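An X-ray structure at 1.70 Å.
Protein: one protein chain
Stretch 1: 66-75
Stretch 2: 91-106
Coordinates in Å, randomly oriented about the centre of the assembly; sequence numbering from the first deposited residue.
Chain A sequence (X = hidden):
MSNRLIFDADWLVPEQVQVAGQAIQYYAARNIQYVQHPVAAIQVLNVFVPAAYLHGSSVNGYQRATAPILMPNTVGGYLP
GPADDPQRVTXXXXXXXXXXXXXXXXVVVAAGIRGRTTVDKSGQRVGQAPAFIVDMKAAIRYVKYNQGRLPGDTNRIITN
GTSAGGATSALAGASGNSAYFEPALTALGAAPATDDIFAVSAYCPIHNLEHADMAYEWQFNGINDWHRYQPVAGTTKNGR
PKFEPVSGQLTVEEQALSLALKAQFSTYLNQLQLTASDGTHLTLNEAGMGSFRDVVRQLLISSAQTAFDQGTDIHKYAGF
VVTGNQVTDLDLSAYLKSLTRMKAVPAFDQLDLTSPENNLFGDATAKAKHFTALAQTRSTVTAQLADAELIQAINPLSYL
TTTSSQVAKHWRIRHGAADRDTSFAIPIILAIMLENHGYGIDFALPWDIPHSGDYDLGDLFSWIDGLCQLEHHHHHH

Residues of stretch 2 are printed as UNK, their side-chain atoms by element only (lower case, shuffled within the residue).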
# COMPACT_ATOMS: atom_id res chain seq x y z
N THR A 66 -6.03 -26.20 2.44
CA THR A 66 -6.14 -25.15 3.46
C THR A 66 -5.09 -24.05 3.46
O THR A 66 -5.20 -23.09 4.23
CB THR A 66 -6.15 -25.77 4.86
OG1 THR A 66 -4.85 -26.33 5.14
CG2 THR A 66 -7.18 -26.88 4.96
N ALA A 67 -4.06 -24.18 2.63
CA ALA A 67 -2.99 -23.19 2.60
C ALA A 67 -3.46 -21.79 2.22
O ALA A 67 -4.26 -21.61 1.31
CB ALA A 67 -1.89 -23.64 1.64
N PRO A 68 -2.97 -20.76 2.94
CA PRO A 68 -3.36 -19.39 2.62
C PRO A 68 -2.78 -19.07 1.25
O PRO A 68 -1.76 -19.64 0.86
CB PRO A 68 -2.68 -18.57 3.72
CG PRO A 68 -2.55 -19.52 4.85
CD PRO A 68 -2.16 -20.81 4.17
N ILE A 69 -3.43 -18.17 0.52
CA ILE A 69 -2.92 -17.77 -0.78
C ILE A 69 -2.48 -16.32 -0.67
O ILE A 69 -3.31 -15.41 -0.63
CB ILE A 69 -3.99 -17.92 -1.89
CG1 ILE A 69 -4.40 -19.39 -2.02
CG2 ILE A 69 -3.44 -17.41 -3.22
CD1 ILE A 69 -5.47 -19.64 -3.07
N LEU A 70 -1.18 -16.11 -0.58
CA LEU A 70 -0.62 -14.76 -0.48
C LEU A 70 -0.56 -14.17 -1.88
O LEU A 70 -0.08 -14.82 -2.81
CB LEU A 70 0.79 -14.82 0.10
CG LEU A 70 1.47 -13.48 0.41
CD1 LEU A 70 0.82 -12.85 1.62
CD2 LEU A 70 2.96 -13.71 0.67
N MSE A 71 -1.07 -12.95 -2.03
CA MSE A 71 -1.07 -12.30 -3.33
C MSE A 71 -0.37 -10.95 -3.21
O MSE A 71 -1.01 -9.91 -3.03
CB MSE A 71 -2.50 -12.14 -3.86
CG MSE A 71 -3.16 -13.47 -4.17
SE MSE A 71 -4.83 -13.33 -5.13
CE MSE A 71 -4.13 -12.97 -6.91
N PRO A 72 0.97 -10.96 -3.31
CA PRO A 72 1.78 -9.75 -3.23
C PRO A 72 1.84 -9.05 -4.57
O PRO A 72 1.66 -9.68 -5.61
CB PRO A 72 3.14 -10.30 -2.81
CG PRO A 72 3.22 -11.56 -3.63
CD PRO A 72 1.82 -12.16 -3.48
N ASN A 73 2.08 -7.74 -4.55
CA ASN A 73 2.21 -7.01 -5.81
C ASN A 73 3.49 -6.19 -5.74
O ASN A 73 4.00 -5.88 -4.66
CB ASN A 73 0.99 -6.12 -6.06
CG ASN A 73 0.95 -4.90 -5.17
OD1 ASN A 73 1.76 -3.99 -5.31
ND2 ASN A 73 -0.00 -4.88 -4.24
N THR A 74 4.03 -5.85 -6.90
CA THR A 74 5.27 -5.09 -6.96
C THR A 74 5.06 -3.64 -7.36
O THR A 74 5.98 -2.97 -7.83
CB THR A 74 6.24 -5.74 -7.96
OG1 THR A 74 5.62 -5.79 -9.25
CG2 THR A 74 6.59 -7.15 -7.51
N VAL A 75 3.85 -3.14 -7.14
CA VAL A 75 3.53 -1.77 -7.50
C VAL A 75 4.18 -0.75 -6.57
O VAL A 75 4.13 -0.88 -5.34
CB VAL A 75 2.01 -1.52 -7.51
CG1 VAL A 75 1.72 -0.04 -7.76
CG2 VAL A 75 1.36 -2.36 -8.59
N UNK A 91 14.85 -5.22 -9.60
CA UNK A 91 13.94 -4.26 -8.99
C UNK A 91 12.83 -3.93 -9.99
O UNK A 91 13.10 -3.75 -11.18
c UNK A 91 13.85 -1.88 -8.09
n UNK A 91 12.66 -0.59 -6.70
c UNK A 91 13.30 -0.80 -8.84
c UNK A 91 12.69 0.74 -10.59
c UNK A 91 13.36 -0.41 -10.19
c UNK A 91 12.56 -0.00 -7.94
c UNK A 91 11.88 1.15 -8.34
c UNK A 91 13.44 -1.72 -6.80
c UNK A 91 11.96 1.51 -9.66
c UNK A 91 14.70 -2.99 -8.62
N UNK A 92 11.57 -3.85 -9.53
CA UNK A 92 11.11 -4.07 -8.15
C UNK A 92 10.76 -5.53 -7.92
O UNK A 92 10.20 -6.19 -8.80
c UNK A 92 9.89 -3.18 -8.07
c UNK A 92 9.28 -3.36 -9.42
c UNK A 92 10.48 -3.29 -10.35
N UNK A 93 11.09 -6.04 -6.75
CA UNK A 93 10.80 -7.43 -6.41
C UNK A 93 10.77 -7.66 -4.91
O UNK A 93 11.44 -6.98 -4.14
c UNK A 93 11.86 -8.39 -7.03
o UNK A 93 11.56 -9.74 -6.64
c UNK A 93 13.25 -8.04 -6.54
N UNK A 94 9.95 -8.63 -4.51
CA UNK A 94 9.83 -9.02 -3.11
C UNK A 94 10.06 -10.53 -3.11
O UNK A 94 9.43 -11.27 -2.36
c UNK A 94 8.13 -7.20 -2.59
n UNK A 94 7.14 -6.81 -3.39
c UNK A 94 8.43 -8.69 -2.57
o UNK A 94 8.77 -6.41 -1.89
N UNK A 95 10.98 -10.96 -3.97
CA UNK A 95 11.31 -12.38 -4.12
C UNK A 95 11.60 -13.07 -2.79
O UNK A 95 11.17 -14.20 -2.57
c UNK A 95 12.50 -12.54 -5.06
N UNK A 96 12.33 -12.38 -1.91
CA UNK A 96 12.67 -12.95 -0.62
C UNK A 96 11.44 -13.30 0.18
O UNK A 96 11.39 -14.32 0.87
N UNK A 97 10.42 -12.45 0.10
CA UNK A 97 9.19 -12.69 0.82
C UNK A 97 8.49 -13.93 0.26
O UNK A 97 7.96 -14.74 1.02
o UNK A 97 8.88 -10.35 1.31
c UNK A 97 6.92 -11.76 1.39
c UNK A 97 8.25 -11.48 0.70
N UNK A 98 8.51 -14.09 -1.06
CA UNK A 98 7.88 -15.26 -1.66
C UNK A 98 8.63 -16.52 -1.22
O UNK A 98 8.02 -17.54 -0.92
c UNK A 98 7.89 -15.17 -3.21
c UNK A 98 7.05 -13.96 -3.65
c UNK A 98 7.32 -16.45 -3.81
c UNK A 98 7.00 -13.76 -5.16
N UNK A 99 9.96 -16.44 -1.18
CA UNK A 99 10.76 -17.57 -0.75
C UNK A 99 10.34 -18.01 0.65
O UNK A 99 10.07 -19.18 0.90
c UNK A 99 14.28 -16.58 -2.10
o UNK A 99 14.93 -16.65 -1.05
c UNK A 99 12.24 -17.21 -0.76
n UNK A 99 14.80 -16.12 -3.23
c UNK A 99 12.84 -17.04 -2.14
N UNK A 100 10.29 -17.04 1.57
CA UNK A 100 9.91 -17.32 2.95
C UNK A 100 8.46 -17.79 3.07
O UNK A 100 8.14 -18.62 3.93
c UNK A 100 12.42 -16.78 4.60
c UNK A 100 11.59 -15.68 3.98
o UNK A 100 12.02 -17.40 5.58
n UNK A 100 13.59 -17.04 4.02
c UNK A 100 10.12 -16.07 3.81
N UNK A 101 7.60 -17.27 2.21
CA UNK A 101 6.19 -17.64 2.22
C UNK A 101 6.02 -19.11 1.84
O UNK A 101 5.23 -19.83 2.45
c UNK A 101 5.41 -16.75 1.25
N UNK A 102 6.77 -19.55 0.84
CA UNK A 102 6.70 -20.93 0.39
C UNK A 102 7.19 -21.85 1.50
O UNK A 102 6.61 -22.91 1.76
c UNK A 102 8.03 -20.46 -3.24
c UNK A 102 7.57 -21.12 -0.86
c UNK A 102 5.71 -21.16 -2.53
c UNK A 102 7.00 -20.45 -2.11
N UNK A 103 8.26 -21.43 2.17
CA UNK A 103 8.83 -22.18 3.28
C UNK A 103 7.82 -22.29 4.42
O UNK A 103 7.78 -23.29 5.14
c UNK A 103 10.11 -21.47 3.77
c UNK A 103 12.14 -21.46 5.22
c UNK A 103 10.84 -22.18 4.90
c UNK A 103 12.91 -22.16 6.33
n UNK A 103 12.15 -22.18 7.61
N UNK A 104 6.99 -21.26 4.55
CA UNK A 104 5.97 -21.20 5.59
C UNK A 104 4.71 -21.99 5.23
O UNK A 104 3.80 -22.13 6.05
c UNK A 104 5.70 -19.48 8.34
c UNK A 104 5.58 -19.74 5.85
n UNK A 104 4.90 -17.94 11.57
n UNK A 104 5.01 -18.98 9.52
c UNK A 104 5.61 -18.37 10.54
c UNK A 104 4.79 -19.50 7.12
n UNK A 104 6.92 -18.18 10.52
N UNK A 105 4.65 -22.50 4.00
CA UNK A 105 3.51 -23.29 3.58
C UNK A 105 2.42 -22.52 2.84
O UNK A 105 1.33 -23.05 2.61
N UNK A 106 2.70 -21.28 2.46
CA UNK A 106 1.71 -20.48 1.74
C UNK A 106 1.81 -20.69 0.24
O UNK A 106 2.90 -20.90 -0.30
c UNK A 106 1.93 -18.55 3.43
c UNK A 106 1.42 -18.93 5.77
c UNK A 106 2.50 -17.33 3.79
c UNK A 106 1.99 -17.71 6.10
c UNK A 106 1.92 -18.99 1.99
o UNK A 106 2.04 -17.29 7.41
c UNK A 106 1.39 -19.34 4.44
c UNK A 106 2.53 -16.91 5.11

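Position 91 carries one carbon and then fused five- and six-membered rings holding eight carbons and one nitrogen, which makes it Trp91; its side chain is out of reach of stretch 1. At 92, three carbons close a ring onto the backbone nitrogen, after a cis peptide bond. This is Pro92, whose CG lies 3.7 Å from Thr74 O and 4.1 Å from Thr74 CB.

Position 93 has one carbon bearing an oxygen and a carbon, and its CA-to-CB bond points away from stretch 1; Thr74 CG2 reaches only its CA, at 4.4 Å. The residue is Thr93. Position 94 has two carbons, the second carrying one oxygen and one nitrogen. Four such heavy atoms fit Asn or Asp by shape, and the nitrogen decides for Asn94. Its ND2 is 3.5 Å from Asn73 O, without forming a hydrogen bond, and 4.2 Å from Thr74 CG2. It occupies the N-cap position, but its side chain makes no capping bond.

Position 95 has a single side-chain carbon and is Ala95; its N donates to Thr93 OG1 (3.0 Å). Position 96 has no side-chain atoms and is Gly96. At 97, one carbon carries an oxygen and a carbon: Thr97, with CG2 4.5 Å from Leu70 CD2. At 98, four carbons are forked at the first, one arm two carbons long: Ile98, whose end comes nearer to stretch 1 than its sideways CA-to-CB bond suggests.

Positions 99 and 100 each have three carbons, the third bearing one oxygen and one nitrogen; Gln99 and Gln100 are both out of reach. The lone carbon at 101 lies 3.9 Å from Leu70 CD2 and is the CB of Ala101. At 102, four carbons forked at the second give Leu102; at 103, four in a row ending in nitrogen give Lys103; at 104, three carbons, a nitrogen and a carbon with two more nitrogens give Arg104. None reaches stretch 1.

Position 105 lacks a side chain, and its phi of 95° with psi of 11° would jam a CB against the preceding carbonyl oxygen: Gly105. It closes a Schellman motif, and its O is 3.4 Å from Ala67 CB. Position 106 has one carbon and a six-carbon ring bearing an oxygen: Tyr106, with CD2 3.9 Å from Pro68 CD and CA 3.7 Å from Pro68 O.

No hydrogen bond joins the stretches, so the contact rests on packing. Leu70 meets the helix at Thr97 and Ala101, one turn apart, while Pro68 packs by Tyr106 and Thr74 by Pro92 and Asn94, beyond the helical segment at its two ends.

Stretch 2 91-106: WPTNAGTIQQALKRGY
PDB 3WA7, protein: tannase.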